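Delta-1-pyrroline-5-carboxylate dehydrogenase, mitochondrial (Mus musculus, PDB 4E3X) catalyses the NAD+-dependent oxidation of L-glutamate gamma-semialdehyde to L-glutamate, the second step of proline degradation in mitochondria. Local coordinates at residues V127-A132 against F169-A174; E142-T147 against Q157-A162; A163-D168 against F212-G217; V204-P209 against N218-P223. All coordinates share one frame; numbering follows the deposited sequence.

Interaction 1: V127-A132 against F169-A174; sequences VFLKAA and FFRFNA
Phe-128 turns the edge of its ring toward the face of Phe-170. The pair is T-shaped (edge-to-face), with centroids 5.3 Å apart and planes at 73°. Phe-128 CD2 stands over the centre of the Phe-170 ring and lies 3.9 Å from Phe-170 CD1. With CG anti to the carbonyl carbon (chi1 -75°), the Phe-170 ring is set against both Phe-128 and Ala-131. Phe-170 CB meets Phe-128 O at 3.6 Å. Ala-131 CB touches Phe-170 CD2 and CE2, both at 3.9 Å. Arg-171 runs extended from CG to NE past Ala-132, with Ala-132 CB 3.7 Å from Arg-171 CG. Leu-129 CD2 rests on Ala-174 CB. Arg-171 NE donates to a water 2.9 Å away, at the edge of the guanidinium group and in its plane. That water donates in turn to Leu-129 O, while NH1 of the arginine makes a salt bridge with Glu-35.

Two helices of the helical layer, 121-136 and 155-180, pack nearly antiparallel here, with the axes of 127-132 and 169-174 at 151° and 8.3 Å apart. Helices 213-225 and 239-251 cover the aromatic pair. Replacing Phe-170 by an alanine would probably leave the Phe-128 edge without its face and open a gap beside Ala-131. No direct hydrogen bond joins the segments: the phenylalanine side is held by aromatic and methyl packing, and the polar link on the Arg-171 side passes through water.

Interaction 2: E142-T147 against Q157-A162; sequences EVLAKT and QAEIDA
Leu-144 lays CG against the backbone of Glu-159 and brings CD2 to within 3.5 Å of Glu-159 OE1. The contact joins two consecutive helices of the aldehyde dehydrogenase fold, 140-151 and 155-180, linked by a short loop. The axes of 142-147 and 157-162 lie at 121°. Glu-159 starts away from the other helix, with CG anti to its backbone N, and then bends at chi2 (75°). This folds OE1 back to the leucine, while OE2 makes a salt bridge with Arg-140. An alanine in place of Leu-144 would probably open a gap beside Ala-158 and strip the apolar cover from one side of the Glu-159 carboxylate.

Ala-158 CB touches Leu-144 O at 3.8 Å. Val-143 CG2 packs on Ala-162 CB at 4.0 Å and covers Ala-162 O, a buried carbonyl with no partner in the model. A wider pi-type turn lies at 159-162. Asp-161 OD2 comes near Thr-147 CG2 and makes a salt bridge with Lys-153; the carboxylate also binds the backbone N of Thr-213 and Ala-214, where helix 213-225 begins. Thr-147 OG1 lies 3.4 Å from Ala-162 CB. The same hydroxyl donates to Val-143 O at 2.8 Å, from the face of that carbonyl opposite to Thr-147 N.

Interaction 3: A163-D168 against F212-G217; sequences AAELID and FTAIGG. With PRO (proline), chain K.
Glu-165 starts its contact at CB, which lies 3.8 Å from Ala-214 CB. CG passes the same methyl at 4.0 Å. With CG anti to the backbone N (chi1 -169°) and the chain extended beyond it, the carboxylate is carried to the proline pocket. OE1 still touches Ala-214 CB (3.8 Å) and also reaches Phe-212 CD2 (3.9 Å). Carboxylate and ring planes stand 83° apart. OE2, the last atom, faces the bound proline and lies 3.7 Å from its N. That is long for a hydrogen bond, but the carboxylate, if ionised, would probably still attract the ligand's amino group.

Phe-212 supports the proline from another direction. Proline CG stands over one face of the Phe-212 ring, and proline CB lies 3.6 Å from Phe-212 CE1 at its rim. Lys-153 makes a cation-pi contact with the same aromatic ring. Ser-349 OG, Gly-512 N and Ser-513 N hydrogen-bond the proline, and Cys-348, the nucleophile, also lines the pocket. Because Ser-513 binds substrate, the proline probably occupies the substrate site.

Behind the pocket, helix 213-225 follows strand 203-207 in a beta-alpha-beta unit and begins right after Phe-212, which holds the N-cap position. The axes of 163-168 and 213-217 are only 14° from parallel. The Ala-214 methyl fits between Glu-165 and Leu-166, 3.5 Å from Leu-166 N. Leu-166 CB touches it as well. Further along, Leu-166 CD1 packs on Gly-217 CA at 3.9 Å.

Interaction 4: V204-P209 against N218-P223; sequences VAAISP and NLAGAP
Leu-219 places CG anti to its carbonyl carbon (chi1 -71°) and then runs straight on to CD1 (chi2 177°). This brings CD1 to the end of strand 203-207, where it lies 3.3 Å from Ile-207 O and 3.7 Å from Ser-208 CB. Ser-208 holds OG between its backbone N and carbonyl carbon (chi1 55°). The hydroxyl hydrogen-bonds Trp-232 NE1, and it is CA and CB that meet Leu-219 CD1. Ser-208 is an NAD+-binding residue, so Leu-219 packs against a residue of the cofactor site.

Ala-206 presents its methyl to the helix, with CB 3.6 Å from Leu-219 O and 4.2 Å from Ala-220 CB. Leu-219 O accepts a bond from Asn-283 ND2. Farther along the helix, Pro-223 CB meets Val-204 CG1 at 4.2 Å. The helix is kinked at this proline, which has no N-H to give to the turn before.

Strand and helix run nearly antiparallel, as the first two elements of the beta-alpha-beta unit that ends in strand 230-233. In the five-stranded parallel sheet of the Rossmann-like NAD-binding domain, strand 203-207 lies between strands 230-233 and 279-285. Helix 213-225 covers one face, while Ala-205 and Ile-207 turn to Phe-269 of helix 266-274.

Going from the N terminus, interaction 1 opens on helix 121-136. Interaction 2 opens and closes before 169-174 closes interaction 1, so interaction 2 is nested within interaction 1. Helix 155-180 supplies one side of interactions 1, 2 and 3. Interaction 3 opens at 163-168, before interaction 1 closes, so these two cross. Interaction 4 opens at 204-209, before 212-217 closes interaction 3, and crosses it in turn. Interactions 2 and 3 follow in series, and interaction 4 opens after both 1 and 2 have closed. Phe-170 touches Gly-217, Phe-128 reaches Gly-221, and Gly-216 meets Ser-208. The helical layer is thereby tied through helix 213-225 to the parallel sheet.

Interaction 1: V127-A132 against F169-A174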
loop_
_atom_site.group_PDB
_atom_site.type_symbol
_atom_site.label_atom_id
_atom_site.label_comp_id
_atom_site.label_asym_id
_atom_site.label_seq_id
_atom_site.Cartn_x
_atom_site.Cartn_y
_atom_site.Cartn_z
ATOM N N VAL B 127 13.930 3.455 20.972
ATOM C CA VAL B 127 13.786 4.904 21.009
ATOM C C VAL B 127 12.335 5.274 21.302
ATOM O O VAL B 127 12.048 6.098 22.169
ATOM C CB VAL B 127 14.208 5.533 19.667
ATOM C CG1 VAL B 127 13.868 7.024 19.632
ATOM C CG2 VAL B 127 15.692 5.302 19.429
ATOM N N PHE B 128 11.416 4.634 20.593
ATOM C CA PHE B 128 10.001 4.962 20.724
ATOM C C PHE B 128 9.407 4.478 22.040
ATOM O O PHE B 128 8.572 5.163 22.625
ATOM C CB PHE B 128 9.241 4.484 19.490
ATOM C CG PHE B 128 9.652 5.216 18.268
ATOM C CD1 PHE B 128 10.659 4.726 17.454
ATOM C CD2 PHE B 128 9.090 6.446 17.974
ATOM C CE1 PHE B 128 11.077 5.438 16.347
ATOM C CE2 PHE B 128 9.500 7.158 16.882
ATOM C CZ PHE B 128 10.493 6.654 16.062
ATOM N N LEU B 129 9.880 3.338 22.537
ATOM C CA LEU B 129 9.446 2.851 23.841
ATOM C C LEU B 129 9.942 3.761 24.968
ATOM O O LEU B 129 9.220 4.019 25.941
ATOM C CB LEU B 129 9.932 1.420 24.051
ATOM C CG LEU B 129 9.283 0.407 23.106
ATOM C CD1 LEU B 129 10.023 -0.920 23.164
ATOM C CD2 LEU B 129 7.795 0.236 23.443
ATOM N N LYS B 130 11.174 4.247 24.842
ATOM C CA LYS B 130 11.715 5.194 25.818
ATOM C C LYS B 130 10.946 6.514 25.772
ATOM O O LYS B 130 10.604 7.090 26.814
ATOM C CB LYS B 130 13.204 5.437 25.563
ATOM N N ALA B 131 10.663 6.989 24.563
ATOM C CA ALA B 131 9.874 8.211 24.407
ATOM C C ALA B 131 8.490 8.055 25.040
ATOM O O ALA B 131 8.003 8.960 25.720
ATOM C CB ALA B 131 9.759 8.581 22.938
ATOM N N ALA B 132 7.862 6.905 24.816
ATOM C CA ALA B 132 6.543 6.638 25.394
ATOM C C ALA B 132 6.578 6.670 26.918
ATOM O O ALA B 132 5.669 7.190 27.551
ATOM C CB ALA B 132 6.005 5.309 24.905
ATOM N N PHE B 169 0.527 5.001 20.052
ATOM C CA PHE B 169 1.155 4.868 18.735
ATOM C C PHE B 169 2.586 4.363 18.905
ATOM O O PHE B 169 3.010 3.427 18.227
ATOM C CB PHE B 169 1.233 6.209 17.996
ATOM C CG PHE B 169 -0.023 6.594 17.258
ATOM C CD1 PHE B 169 -0.691 5.693 16.443
ATOM C CD2 PHE B 169 -0.506 7.893 17.346
ATOM C CE1 PHE B 169 -1.841 6.080 15.749
ATOM C CE2 PHE B 169 -1.644 8.291 16.650
ATOM C CZ PHE B 169 -2.315 7.381 15.856
ATOM N N PHE B 170 3.342 4.997 19.798
ATOM C CA PHE B 170 4.742 4.631 19.967
ATOM C C PHE B 170 4.895 3.190 20.460
ATOM O O PHE B 170 5.723 2.439 19.936
ATOM C CB PHE B 170 5.449 5.607 20.911
ATOM C CG PHE B 170 5.765 6.943 20.295
ATOM C CD1 PHE B 170 5.444 7.229 18.973
ATOM C CD2 PHE B 170 6.391 7.919 21.052
ATOM C CE1 PHE B 170 5.752 8.466 18.419
ATOM C CE2 PHE B 170 6.704 9.152 20.502
ATOM C CZ PHE B 170 6.378 9.429 19.185
ATOM N N ARG B 171 4.090 2.785 21.440
ATOM C CA ARG B 171 4.215 1.428 21.990
ATOM C C ARG B 171 3.684 0.351 21.046
ATOM O O ARG B 171 4.350 -0.660 20.812
ATOM C CB ARG B 171 3.553 1.293 23.362
ATOM C CG ARG B 171 4.169 2.151 24.442
ATOM C CD ARG B 171 3.990 1.496 25.808
ATOM N NE ARG B 171 4.373 2.373 26.917
ATOM C CZ ARG B 171 3.504 3.005 27.708
ATOM N NH1 ARG B 171 2.194 2.870 27.513
ATOM N NH2 ARG B 171 3.944 3.789 28.683
ATOM N N PHE B 172 2.484 0.557 20.514
ATOM C CA PHE B 172 1.889 -0.432 19.621
ATOM C C PHE B 172 2.642 -0.557 18.299
ATOM O O PHE B 172 2.855 -1.671 17.820
ATOM C CB PHE B 172 0.407 -0.150 19.388
ATOM C CG PHE B 172 -0.474 -0.629 20.508
ATOM C CD1 PHE B 172 -1.063 -1.889 20.466
ATOM C CD2 PHE B 172 -0.697 0.170 21.619
ATOM C CE1 PHE B 172 -1.870 -2.337 21.512
ATOM C CE2 PHE B 172 -1.498 -0.276 22.664
ATOM C CZ PHE B 172 -2.092 -1.523 22.602
ATOM N N ASN B 173 3.055 0.556 17.698
ATOM C CA ASN B 173 3.845 0.448 16.471
ATOM C C ASN B 173 5.179 -0.261 16.729
ATOM O O ASN B 173 5.635 -1.043 15.903
ATOM C CB ASN B 173 4.065 1.799 15.802
ATOM C CG ASN B 173 2.856 2.258 15.026
ATOM O OD1 ASN B 173 2.144 1.442 14.431
ATOM N ND2 ASN B 173 2.618 3.568 15.015
ATOM N N ALA B 174 5.798 -0.011 17.886
ATOM C CA ALA B 174 7.004 -0.755 18.249
ATOM C C ALA B 174 6.724 -2.258 18.312
ATOM O O ALA B 174 7.490 -3.061 17.781
ATOM C CB ALA B 174 7.563 -0.263 19.569
HETATM O O HOH W 1 7.224 2.293 26.974
#

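Interaction 2: E142-T147 against Q157-A162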
loop_
_atom_site.group_PDB
_atom_site.type_symbol
_atom_site.label_atom_id
_atom_site.label_comp_id
_atom_site.label_asym_id
_atom_site.label_seq_id
_atom_site.Cartn_x
_atom_site.Cartn_y
_atom_site.Cartn_z
ATOM N N GLU B 142 3.833 18.446 30.755
ATOM C CA GLU B 142 4.336 19.361 29.736
ATOM C C GLU B 142 3.592 19.236 28.409
ATOM O O GLU B 142 3.128 20.237 27.852
ATOM C CB GLU B 142 5.830 19.115 29.504
ATOM C CG GLU B 142 6.406 19.964 28.376
ATOM C CD GLU B 142 7.756 19.477 27.878
ATOM O OE1 GLU B 142 8.414 18.681 28.580
ATOM O OE2 GLU B 142 8.162 19.905 26.777
ATOM N N VAL B 143 3.493 18.022 27.879
ATOM C CA VAL B 143 2.856 17.870 26.566
ATOM C C VAL B 143 1.355 18.160 26.627
ATOM O O VAL B 143 0.785 18.698 25.679
ATOM C CB VAL B 143 3.168 16.517 25.870
ATOM C CG1 VAL B 143 4.678 16.368 25.666
ATOM C CG2 VAL B 143 2.587 15.338 26.637
ATOM N N LEU B 144 0.724 17.807 27.743
ATOM C CA LEU B 144 -0.678 18.161 27.926
ATOM C C LEU B 144 -0.857 19.681 27.932
ATOM O O LEU B 144 -1.711 20.216 27.226
ATOM C CB LEU B 144 -1.226 17.552 29.219
ATOM C CG LEU B 144 -1.903 16.184 29.106
ATOM C CD1 LEU B 144 -1.064 15.171 28.363
ATOM C CD2 LEU B 144 -2.244 15.681 30.498
ATOM N N ALA B 145 -0.058 20.367 28.745
ATOM C CA ALA B 145 -0.198 21.807 28.907
ATOM C C ALA B 145 0.047 22.530 27.590
ATOM O O ALA B 145 -0.661 23.490 27.257
ATOM C CB ALA B 145 0.750 22.319 29.988
ATOM N N LYS B 146 1.039 22.062 26.834
ATOM C CA LYS B 146 1.372 22.707 25.572
ATOM C C LYS B 146 0.269 22.502 24.535
ATOM O O LYS B 146 0.031 23.368 23.702
ATOM C CB LYS B 146 2.723 22.209 25.057
ATOM C CG LYS B 146 3.872 22.734 25.903
ATOM C CD LYS B 146 5.237 22.239 25.454
ATOM C CE LYS B 146 6.322 22.903 26.277
ATOM N NZ LYS B 146 7.685 22.425 25.909
ATOM N N THR B 147 -0.399 21.358 24.598
ATOM C CA THR B 147 -1.519 21.079 23.712
ATOM C C THR B 147 -2.749 21.908 24.128
ATOM O O THR B 147 -3.484 22.435 23.287
ATOM C CB THR B 147 -1.821 19.566 23.701
ATOM O OG1 THR B 147 -0.660 18.854 23.240
ATOM C CG2 THR B 147 -2.989 19.238 22.790
ATOM N N GLN B 157 -9.312 16.373 26.612
ATOM C CA GLN B 157 -8.986 16.250 25.198
ATOM C C GLN B 157 -7.470 16.195 25.002
ATOM O O GLN B 157 -6.975 15.462 24.154
ATOM C CB GLN B 157 -9.627 17.371 24.376
ATOM C CG GLN B 157 -11.140 17.228 24.219
ATOM C CD GLN B 157 -11.533 15.894 23.615
ATOM O OE1 GLN B 157 -11.030 15.507 22.561
ATOM N NE2 GLN B 157 -12.422 15.174 24.292
ATOM N N ALA B 158 -6.727 16.937 25.813
ATOM C CA ALA B 158 -5.273 16.875 25.727
ATOM C C ALA B 158 -4.778 15.507 26.195
ATOM O O ALA B 158 -3.893 14.910 25.581
ATOM C CB ALA B 158 -4.659 17.975 26.551
ATOM N N GLU B 159 -5.366 15.011 27.279
ATOM C CA GLU B 159 -4.977 13.732 27.865
ATOM C C GLU B 159 -5.141 12.561 26.905
ATOM O O GLU B 159 -4.245 11.725 26.788
ATOM C CB GLU B 159 -5.760 13.475 29.158
ATOM C CG GLU B 159 -5.754 12.031 29.638
ATOM C CD GLU B 159 -4.442 11.591 30.278
ATOM O OE1 GLU B 159 -3.462 12.368 30.287
ATOM O OE2 GLU B 159 -4.403 10.452 30.784
ATOM N N ILE B 160 -6.273 12.493 26.215
ATOM C CA ILE B 160 -6.491 11.380 25.297
ATOM C C ILE B 160 -5.631 11.463 24.043
ATOM O O ILE B 160 -5.444 10.457 23.365
ATOM C CB ILE B 160 -7.976 11.192 24.913
ATOM C CG1 ILE B 160 -8.483 12.346 24.046
ATOM C CG2 ILE B 160 -8.831 10.995 26.160
ATOM C CD1 ILE B 160 -9.939 12.192 23.624
ATOM N N ASP B 161 -5.096 12.652 23.767
ATOM C CA ASP B 161 -4.325 12.930 22.559
ATOM C C ASP B 161 -2.814 12.905 22.828
ATOM O O ASP B 161 -2.125 11.944 22.469
ATOM C CB ASP B 161 -4.770 14.295 21.997
ATOM C CG ASP B 161 -3.858 14.830 20.894
ATOM O OD1 ASP B 161 -3.099 14.044 20.296
ATOM O OD2 ASP B 161 -3.913 16.057 20.626
ATOM N N ALA B 162 -2.301 13.971 23.443
ATOM C CA ALA B 162 -0.855 14.150 23.606
ATOM C C ALA B 162 -0.235 13.111 24.519
ATOM O O ALA B 162 0.950 12.799 24.402
ATOM C CB ALA B 162 -0.545 15.547 24.113
#

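Interaction 3: A163-D168 against F212-G217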
loop_
_atom_site.group_PDB
_atom_site.type_symbol
_atom_site.label_atom_id
_atom_site.label_comp_id
_atom_site.label_asym_id
_atom_site.label_seq_id
_atom_site.Cartn_x
_atom_site.Cartn_y
_atom_site.Cartn_z
ATOM N N ALA B 163 -1.026 12.595 25.450
ATOM C CA ALA B 163 -0.559 11.490 26.261
ATOM C C ALA B 163 -1.012 10.167 25.648
ATOM O O ALA B 163 -0.252 9.533 24.932
ATOM C CB ALA B 163 -1.024 11.629 27.706
ATOM N N ALA B 164 -2.256 9.768 25.891
ATOM C CA ALA B 164 -2.672 8.401 25.589
ATOM C C ALA B 164 -2.469 7.966 24.142
ATOM O O ALA B 164 -1.821 6.960 23.899
ATOM C CB ALA B 164 -4.105 8.167 26.004
ATOM N N GLU B 165 -2.999 8.712 23.178
ATOM C CA GLU B 165 -2.895 8.265 21.795
ATOM C C GLU B 165 -1.451 8.241 21.302
ATOM O O GLU B 165 -1.044 7.299 20.632
ATOM C CB GLU B 165 -3.755 9.114 20.862
ATOM C CG GLU B 165 -3.870 8.502 19.479
ATOM C CD GLU B 165 -4.899 9.196 18.616
ATOM O OE1 GLU B 165 -5.055 10.427 18.751
ATOM O OE2 GLU B 165 -5.558 8.509 17.807
ATOM N N LEU B 166 -0.688 9.280 21.629
ATOM C CA LEU B 166 0.701 9.362 21.188
ATOM C C LEU B 166 1.538 8.234 21.793
ATOM O O LEU B 166 2.291 7.544 21.100
ATOM C CB LEU B 166 1.284 10.723 21.569
ATOM C CG LEU B 166 2.754 10.901 21.188
ATOM C CD1 LEU B 166 2.972 10.595 19.716
ATOM C CD2 LEU B 166 3.195 12.318 21.511
ATOM N N ILE B 167 1.383 8.043 23.095
ATOM C CA ILE B 167 2.048 6.953 23.788
ATOM C C ILE B 167 1.670 5.603 23.167
ATOM O O ILE B 167 2.538 4.759 22.906
ATOM C CB ILE B 167 1.693 6.974 25.288
ATOM C CG1 ILE B 167 2.369 8.164 25.984
ATOM C CG2 ILE B 167 2.088 5.675 25.970
ATOM C CD1 ILE B 167 1.744 8.487 27.339
ATOM N N ASP B 168 0.382 5.414 22.893
ATOM C CA ASP B 168 -0.080 4.165 22.287
ATOM C C ASP B 168 0.485 3.954 20.876
ATOM O O ASP B 168 0.864 2.836 20.526
ATOM C CB ASP B 168 -1.608 4.095 22.245
ATOM C CG ASP B 168 -2.245 3.884 23.623
ATOM O OD1 ASP B 168 -1.529 3.560 24.588
ATOM O OD2 ASP B 168 -3.485 4.029 23.723
ATOM N N PHE B 212 -4.504 17.168 16.379
ATOM C CA PHE B 212 -4.017 16.146 17.296
ATOM C C PHE B 212 -2.507 16.160 17.361
ATOM O O PHE B 212 -1.836 15.920 16.366
ATOM C CB PHE B 212 -4.497 14.754 16.889
ATOM C CG PHE B 212 -5.952 14.529 17.148
ATOM C CD1 PHE B 212 -6.893 14.800 16.166
ATOM C CD2 PHE B 212 -6.388 14.070 18.381
ATOM C CE1 PHE B 212 -8.241 14.605 16.405
ATOM C CE2 PHE B 212 -7.741 13.874 18.630
ATOM C CZ PHE B 212 -8.665 14.139 17.637
ATOM N N THR B 213 -1.979 16.445 18.542
ATOM C CA THR B 213 -0.546 16.343 18.774
ATOM C C THR B 213 -0.023 14.953 18.412
ATOM O O THR B 213 1.070 14.818 17.860
ATOM C CB THR B 213 -0.246 16.685 20.240
ATOM O OG1 THR B 213 -0.600 18.052 20.446
ATOM C CG2 THR B 213 1.223 16.480 20.602
ATOM N N ALA B 214 -0.816 13.928 18.714
ATOM C CA ALA B 214 -0.401 12.549 18.497
ATOM C C ALA B 214 -0.189 12.221 17.022
ATOM O O ALA B 214 0.662 11.403 16.681
ATOM C CB ALA B 214 -1.419 11.586 19.108
ATOM N N ILE B 215 -0.982 12.830 16.143
ATOM C CA ILE B 215 -0.889 12.520 14.722
ATOM C C ILE B 215 0.472 12.913 14.162
ATOM O O ILE B 215 1.061 12.163 13.394
ATOM C CB ILE B 215 -2.046 13.151 13.920
ATOM C CG1 ILE B 215 -3.360 12.457 14.281
ATOM C CG2 ILE B 215 -1.805 13.013 12.422
ATOM C CD1 ILE B 215 -4.576 13.023 13.582
ATOM N N GLY B 216 0.986 14.068 14.573
ATOM C CA GLY B 216 2.312 14.487 14.152
ATOM C C GLY B 216 3.381 13.498 14.574
ATOM O O GLY B 216 4.260 13.123 13.790
ATOM N N GLY B 217 3.303 13.063 15.825
ATOM C CA GLY B 217 4.241 12.082 16.337
ATOM C C GLY B 217 4.207 10.797 15.533
ATOM O O GLY B 217 5.251 10.210 15.241
HETATM N N PRO K . -8.561 9.399 15.915
HETATM C CA PRO K . -9.412 10.509 16.347
HETATM C C PRO K . -10.833 10.062 16.677
HETATM O O PRO K . -11.244 8.930 16.398
HETATM C CB PRO K . -9.411 11.427 15.126
HETATM C CG PRO K . -8.046 11.245 14.561
HETATM C CD PRO K . -7.681 9.791 14.799
HETATM O OXT PRO K . -11.603 10.837 17.246
#

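Interaction 4: V204-P209 against N218-P223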
loop_
_atom_site.group_PDB
_atom_site.type_symbol
_atom_site.label_atom_id
_atom_site.label_comp_id
_atom_site.label_asym_id
_atom_site.label_seq_id
_atom_site.Cartn_x
_atom_site.Cartn_y
_atom_site.Cartn_z
ATOM N N VAL B 204 11.152 10.385 3.472
ATOM C CA VAL B 204 9.710 10.530 3.594
ATOM C C VAL B 204 9.392 11.934 4.097
ATOM O O VAL B 204 10.058 12.443 5.002
ATOM C CB VAL B 204 9.161 9.477 4.594
ATOM C CG1 VAL B 204 7.682 9.713 4.902
ATOM C CG2 VAL B 204 9.416 8.064 4.069
ATOM N N ALA B 205 8.391 12.569 3.492
ATOM C CA ALA B 205 7.902 13.857 3.967
ATOM C C ALA B 205 6.659 13.641 4.824
ATOM O O ALA B 205 5.694 13.029 4.371
ATOM C CB ALA B 205 7.579 14.751 2.783
ATOM N N ALA B 206 6.688 14.129 6.060
ATOM C CA ALA B 206 5.544 14.003 6.976
ATOM C C ALA B 206 4.913 15.372 7.180
ATOM O O ALA B 206 5.600 16.336 7.521
ATOM C CB ALA B 206 5.974 13.416 8.314
ATOM N N ILE B 207 3.607 15.454 6.946
ATOM C CA ILE B 207 2.875 16.711 7.008
ATOM C C ILE B 207 1.683 16.533 7.937
ATOM O O ILE B 207 0.742 15.812 7.607
ATOM C CB ILE B 207 2.398 17.111 5.597
ATOM C CG1 ILE B 207 3.597 17.333 4.658
ATOM C CG2 ILE B 207 1.487 18.336 5.659
ATOM C CD1 ILE B 207 3.239 17.400 3.191
ATOM N N SER B 208 1.739 17.174 9.100
ATOM C CA SER B 208 0.779 16.895 10.172
ATOM C C SER B 208 -0.187 18.056 10.448
ATOM O O SER B 208 0.122 19.210 10.155
ATOM C CB SER B 208 1.523 16.482 11.444
ATOM O OG SER B 208 2.472 17.454 11.835
ATOM N N PRO B 209 -1.366 17.747 11.013
ATOM C CA PRO B 209 -2.418 18.751 11.205
ATOM C C PRO B 209 -2.430 19.337 12.617
ATOM O O PRO B 209 -1.791 18.813 13.529
ATOM C CB PRO B 209 -3.688 17.932 10.995
ATOM C CG PRO B 209 -3.341 16.622 11.615
ATOM C CD PRO B 209 -1.869 16.391 11.307
ATOM N N ASN B 218 3.010 10.354 15.162
ATOM C CA ASN B 218 2.875 9.130 14.378
ATOM C C ASN B 218 3.293 9.296 12.914
ATOM O O ASN B 218 3.942 8.425 12.353
ATOM C CB ASN B 218 1.439 8.596 14.462
ATOM C CG ASN B 218 1.291 7.248 13.810
ATOM O OD1 ASN B 218 2.055 6.328 14.092
ATOM N ND2 ASN B 218 0.328 7.127 12.909
ATOM N N LEU B 219 2.897 10.396 12.287
ATOM C CA LEU B 219 3.225 10.607 10.878
ATOM C C LEU B 219 4.728 10.641 10.626
ATOM O O LEU B 219 5.199 10.134 9.612
ATOM C CB LEU B 219 2.592 11.895 10.358
ATOM C CG LEU B 219 1.076 11.908 10.182
ATOM C CD1 LEU B 219 0.669 13.292 9.737
ATOM C CD2 LEU B 219 0.614 10.866 9.169
ATOM N N ALA B 220 5.474 11.252 11.544
ATOM C CA ALA B 220 6.928 11.277 11.442
ATOM C C ALA B 220 7.557 10.034 12.074
ATOM O O ALA B 220 8.544 9.494 11.574
ATOM C CB ALA B 220 7.475 12.546 12.089
ATOM N N GLY B 221 6.985 9.576 13.181
ATOM C CA GLY B 221 7.566 8.502 13.974
ATOM C C GLY B 221 7.448 7.115 13.370
ATOM O O GLY B 221 8.392 6.331 13.423
ATOM N N ALA B 222 6.289 6.791 12.810
ATOM C CA ALA B 222 6.111 5.457 12.244
ATOM C C ALA B 222 7.066 5.165 11.072
ATOM O O ALA B 222 7.722 4.118 11.068
ATOM C CB ALA B 222 4.658 5.207 11.873
ATOM N N PRO B 223 7.215 6.104 10.111
ATOM C CA PRO B 223 8.216 5.828 9.068
ATOM C C PRO B 223 9.634 5.731 9.644
ATOM O O PRO B 223 10.400 4.862 9.218
ATOM C CB PRO B 223 8.059 7.014 8.104
ATOM C CG PRO B 223 6.627 7.473 8.320
ATOM C CD PRO B 223 6.407 7.297 9.793
#